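Local coordinates for oligopeptide-binding protein AppA (Bacillus subtilis, PDB 1XOC) that binds oligopeptides at the outer face of the cell membrane for an ABC permease that can replace the Opp system in sporulation and genetic competence, at residues L291-S295 against E306-I310; S298-D302 against V372-I376. One frame throughout, in Å; residues are numbered along the deposited sequence.

Contact 1 (L291-S295 against E306-I310); sequences LDRES and EVAYI. With ZN (zinc ion), chain I.
R293, V307 and Y309 make a partly buried side-chain packing contact between the first turn of helix 293-300 and the short, weakly bonded strand 306-307 with the loop that continues from it; no hydrogen bond joins the two segments. V307 supplies the apolar centre: CG2 rests 3.7 Å from R293 O, while CG1, placed anti to the backbone N (chi1 174°), lies over one face of the R293 guanidinium, 3.8 Å from NH1. A branched valine suits this place because its two methyls serve backbone and side chain at once. The Y309 ring stands steeply to the guanidinium, the planes 81° apart, and its CE1 comes within 3.6 Å of R293 NH2. In this family 5 solute-binding protein, strand 306-307 pairs antiparallel with strand 483-496 of a mixed sheet, and R293 reaches that same strand, its NH1 bonding to F485 O; A308 O, though near, is badly angled for NH1. Cut back to an alanine, R293 would no longer supply the donor to F485 O, and a gap is likely to open beside V307 and Y309. D292 caps the helix, its OD2 accepting from S295 N at 3.1 Å. At the surface, the E306 carboxylate binds a zinc ion through both oxygens, OE2 at 2.1 Å.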
loop_
_atom_site.group_PDB
_atom_site.type_symbol
_atom_site.label_atom_id
_atom_site.label_comp_id
_atom_site.label_asym_id
_atom_site.label_seq_id
_atom_site.Cartn_x
_atom_site.Cartn_y
_atom_site.Cartn_z
ATOM N N LEU A 291 0.166 23.002 -11.139
ATOM C CA LEU A 291 0.774 22.732 -9.842
ATOM C C LEU A 291 2.295 22.755 -9.900
ATOM O O LEU A 291 2.927 22.043 -10.687
ATOM C CB LEU A 291 0.272 21.417 -9.271
ATOM C CG LEU A 291 -1.233 21.339 -9.007
ATOM C CD1 LEU A 291 -1.685 19.914 -8.726
ATOM C CD2 LEU A 291 -1.641 22.313 -7.879
ATOM N N ASP A 292 2.873 23.579 -9.035
ATOM C CA ASP A 292 4.309 23.749 -8.952
ATOM C C ASP A 292 4.847 22.644 -8.054
ATOM O O ASP A 292 5.107 22.850 -6.862
ATOM C CB ASP A 292 4.646 25.133 -8.396
ATOM C CG ASP A 292 6.131 25.460 -8.490
ATOM O OD1 ASP A 292 6.474 26.652 -8.306
ATOM O OD2 ASP A 292 6.942 24.525 -8.726
ATOM N N ARG A 293 4.991 21.457 -8.622
ATOM C CA ARG A 293 5.369 20.286 -7.831
ATOM C C ARG A 293 6.782 20.384 -7.229
ATOM O O ARG A 293 7.042 19.878 -6.143
ATOM C CB ARG A 293 5.172 19.004 -8.648
ATOM C CG ARG A 293 3.697 18.634 -8.834
ATOM C CD ARG A 293 3.517 17.407 -9.674
ATOM N NE ARG A 293 3.862 17.719 -11.036
ATOM C CZ ARG A 293 4.310 16.852 -11.938
ATOM N NH1 ARG A 293 4.502 15.564 -11.657
ATOM N NH2 ARG A 293 4.576 17.305 -13.148
ATOM N N GLU A 294 7.691 21.083 -7.900
ATOM C CA GLU A 294 9.027 21.294 -7.328
ATOM C C GLU A 294 8.943 22.169 -6.076
ATOM O O GLU A 294 9.602 21.908 -5.067
ATOM C CB GLU A 294 9.964 21.891 -8.374
ATOM C CG GLU A 294 9.996 21.078 -9.664
ATOM C CD GLU A 294 11.376 20.600 -9.994
ATOM O OE1 GLU A 294 12.055 21.273 -10.805
ATOM O OE2 GLU A 294 11.781 19.562 -9.408
ATOM N N SER A 295 8.120 23.215 -6.135
ATOM C CA SER A 295 7.910 24.066 -4.971
ATOM C C SER A 295 7.243 23.296 -3.827
ATOM O O SER A 295 7.559 23.507 -2.661
ATOM C CB SER A 295 7.077 25.286 -5.363
ATOM O OG SER A 295 6.737 26.062 -4.226
ATOM N N GLU A 306 11.847 13.474 -4.272
ATOM C CA GLU A 306 11.923 13.895 -5.659
ATOM C C GLU A 306 10.539 13.870 -6.309
ATOM O O GLU A 306 9.732 12.989 -6.025
ATOM C CB GLU A 306 12.801 12.921 -6.435
ATOM C CG GLU A 306 14.237 12.912 -5.998
ATOM C CD GLU A 306 14.906 14.257 -6.103
ATOM O OE1 GLU A 306 14.714 14.984 -7.131
ATOM O OE2 GLU A 306 15.688 14.573 -5.169
ATOM N N VAL A 307 10.298 14.813 -7.222
ATOM C CA VAL A 307 9.045 14.834 -7.944
ATOM C C VAL A 307 8.927 13.551 -8.770
ATOM O O VAL A 307 9.905 13.114 -9.379
ATOM C CB VAL A 307 8.936 16.089 -8.861
ATOM C CG1 VAL A 307 7.690 16.044 -9.733
ATOM C CG2 VAL A 307 8.914 17.354 -8.034
ATOM N N ALA A 308 7.719 13.005 -8.819
ATOM C CA ALA A 308 7.390 11.762 -9.521
ATOM C C ALA A 308 6.696 12.060 -10.857
ATOM O O ALA A 308 5.778 12.875 -10.914
ATOM C CB ALA A 308 6.484 10.910 -8.684
ATOM N N TYR A 309 7.143 11.392 -11.929
ATOM C CA TYR A 309 6.494 11.497 -13.228
ATOM C C TYR A 309 5.990 10.157 -13.775
ATOM O O TYR A 309 5.328 10.138 -14.824
ATOM C CB TYR A 309 7.474 12.074 -14.236
ATOM C CG TYR A 309 8.049 13.379 -13.807
ATOM C CD1 TYR A 309 7.313 14.548 -13.947
ATOM C CD2 TYR A 309 9.302 13.460 -13.229
ATOM C CE1 TYR A 309 7.814 15.774 -13.551
ATOM C CE2 TYR A 309 9.820 14.706 -12.816
ATOM C CZ TYR A 309 9.057 15.859 -12.986
ATOM O OH TYR A 309 9.535 17.096 -12.590
ATOM N N ILE A 310 6.321 9.064 -13.077
ATOM C CA ILE A 310 6.039 7.693 -13.501
ATOM C C ILE A 310 5.348 6.932 -12.358
ATOM O O ILE A 310 5.738 7.084 -11.198
ATOM C CB ILE A 310 7.382 7.027 -13.900
ATOM C CG1 ILE A 310 7.969 7.781 -15.083
ATOM C CG2 ILE A 310 7.262 5.547 -14.221
ATOM C CD1 ILE A 310 9.387 7.458 -15.327
HETATM ZN ZN ZN I . 16.091 16.514 -5.717
#

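Contact 2 (S298-D302 against V372-I376); sequences SQVLD and VREDI. With ZN (zinc ion), chain F; ZN (zinc ion), chain J.
The last turn of helix 293-300 packs against the beginning of helix 371-385, a buried helix-to-helix contact in which V300 has the largest share. The side chain of V300 sets out toward the partner helix, and its CG1, anti to the backbone N (chi1 -173°), meets V372 O at 3.5 Å, the CB of D375 at 3.7 Å and CG1 of V372 at 3.8 Å. V372 O is already engaged, accepting the helical bond from I376 N, so a methyl can lie against it without costing a hydrogen bond. L301 adds to the same apolar patch: its CD1 touches V372 CG1 at 3.7 Å, the two side chains crossing at about a right angle. In the fold, the patch continues onto strand 483-496 of the mixed sheet, where Y487 touches L301, V372 and I376. Small branched residues suit so close an approach of backbones, with the CA atoms of V300 and V372 6.2 Å apart. The polar margin falls to D375, whose OD1 accepts from a water that also donates to V300 O, where the helix is ending; the same oxygen binds a zinc ion at 2.2 Å. On another face of helix 371-385, R373 donates from NH2 to the backbone of the bound peptide.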
loop_
_atom_site.group_PDB
_atom_site.type_symbol
_atom_site.label_atom_id
_atom_site.label_comp_id
_atom_site.label_asym_id
_atom_site.label_seq_id
_atom_site.Cartn_x
_atom_site.Cartn_y
_atom_site.Cartn_z
ATOM N N SER A 298 10.000 21.389 -2.218
ATOM C CA SER A 298 10.879 22.321 -1.501
ATOM C C SER A 298 10.238 22.844 -0.229
ATOM O O SER A 298 10.880 22.944 0.816
ATOM C CB SER A 298 11.216 23.511 -2.382
ATOM O OG SER A 298 11.954 23.064 -3.480
ATOM N N GLN A 299 8.958 23.165 -0.331
ATOM C CA GLN A 299 8.211 23.854 0.704
ATOM C C GLN A 299 7.827 22.841 1.765
ATOM O O GLN A 299 8.273 22.936 2.905
ATOM C CB GLN A 299 6.974 24.502 0.049
ATOM C CG GLN A 299 6.141 25.459 0.867
ATOM C CD GLN A 299 5.027 26.102 0.028
ATOM O OE1 GLN A 299 5.020 26.026 -1.213
ATOM N NE2 GLN A 299 4.090 26.734 0.701
ATOM N N VAL A 300 7.084 21.822 1.368
ATOM C CA VAL A 300 6.470 20.908 2.298
ATOM C C VAL A 300 7.404 19.798 2.821
ATOM O O VAL A 300 7.252 19.360 3.966
ATOM C CB VAL A 300 5.200 20.300 1.692
ATOM C CG1 VAL A 300 4.494 19.492 2.702
ATOM C CG2 VAL A 300 4.274 21.411 1.178
ATOM N N LEU A 301 8.339 19.326 1.986
ATOM C CA LEU A 301 9.274 18.241 2.358
ATOM C C LEU A 301 10.686 18.778 2.693
ATOM O O LEU A 301 11.610 18.004 2.960
ATOM C CB LEU A 301 9.421 17.193 1.221
ATOM C CG LEU A 301 8.280 16.262 0.799
ATOM C CD1 LEU A 301 7.699 15.597 2.009
ATOM C CD2 LEU A 301 7.205 16.959 0.028
ATOM N N ASP A 302 10.850 20.099 2.696
ATOM C CA ASP A 302 12.163 20.709 2.882
ATOM C C ASP A 302 13.195 20.114 1.911
ATOM O O ASP A 302 14.352 19.909 2.250
ATOM C CB ASP A 302 12.621 20.577 4.346
ATOM C CG ASP A 302 11.893 21.547 5.276
ATOM O OD1 ASP A 302 10.962 22.263 4.816
ATOM O OD2 ASP A 302 12.249 21.596 6.482
ATOM N N VAL A 372 2.316 16.467 6.285
ATOM C CA VAL A 372 2.792 16.721 4.938
ATOM C C VAL A 372 1.629 16.768 3.935
ATOM O O VAL A 372 1.547 17.682 3.120
ATOM C CB VAL A 372 3.828 15.661 4.525
ATOM C CG1 VAL A 372 4.183 15.759 3.047
ATOM C CG2 VAL A 372 5.098 15.807 5.379
ATOM N N ARG A 373 0.735 15.783 3.970
ATOM C CA ARG A 373 -0.386 15.743 3.012
ATOM C C ARG A 373 -1.404 16.831 3.299
ATOM O O ARG A 373 -1.970 17.383 2.355
ATOM C CB ARG A 373 -1.079 14.382 3.021
ATOM C CG ARG A 373 -0.182 13.323 2.451
ATOM C CD ARG A 373 -0.853 11.956 2.437
ATOM N NE ARG A 373 0.088 10.882 2.083
ATOM C CZ ARG A 373 -0.263 9.605 2.072
ATOM N NH1 ARG A 373 -1.491 9.208 2.348
ATOM N NH2 ARG A 373 0.678 8.711 1.729
ATOM N N GLU A 374 -1.632 17.118 4.564
ATOM C CA GLU A 374 -2.501 18.215 4.929
ATOM C C GLU A 374 -1.957 19.506 4.334
ATOM O O GLU A 374 -2.700 20.300 3.758
ATOM C CB GLU A 374 -2.677 18.300 6.462
ATOM C CG GLU A 374 -3.280 16.997 7.105
ATOM C CD GLU A 374 -3.257 17.004 8.630
ATOM O OE1 GLU A 374 -2.793 18.021 9.199
ATOM O OE2 GLU A 374 -3.730 16.018 9.284
ATOM N N ASP A 375 -0.668 19.753 4.484
ATOM C CA ASP A 375 -0.012 20.902 3.865
ATOM C C ASP A 375 -0.112 20.902 2.331
ATOM O O ASP A 375 -0.366 21.939 1.704
ATOM C CB ASP A 375 1.471 20.943 4.242
ATOM C CG ASP A 375 1.702 21.243 5.708
ATOM O OD1 ASP A 375 2.839 21.113 6.195
ATOM O OD2 ASP A 375 0.739 21.628 6.403
ATOM N N ILE A 376 0.130 19.766 1.715
ATOM C CA ILE A 376 -0.015 19.700 0.270
ATOM C C ILE A 376 -1.407 20.095 -0.157
ATOM O O ILE A 376 -1.567 20.784 -1.164
ATOM C CB ILE A 376 0.293 18.307 -0.244
ATOM C CG1 ILE A 376 1.776 18.018 -0.091
ATOM C CG2 ILE A 376 -0.128 18.168 -1.726
ATOM C CD1 ILE A 376 2.138 16.590 -0.386
HETATM ZN ZN ZN F . -3.121 17.278 11.262
HETATM ZN ZN ZN J . 2.643 21.707 8.338
HETATM O O HOH W 1 5.147 19.491 6.167
HETATM O O HOH W 2 -5.301 17.168 11.597
HETATM O O HOH W 3 -2.505 19.307 11.877
#

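Both contacts use helix 293-300, contact 1 at its first turn and contact 2 at its last, with centres about 12 Å apart. They fix it to different neighbours: contact 1 to the strand that follows soon after in the chain and the loop beyond it, contact 2 to helix 371-385, some 70 residues on. Strand 483-496 lies beside both. Contact 1 is only partly buried, and there a guanidinium shares the packing with a valine and a tyrosine; contact 2 is buried and almost wholly aliphatic, with water confined to its margin. Zinc ions are held by carboxylates beside the packing and not within it: by E306 next to contact 1, and by D375 at the rim of contact 2.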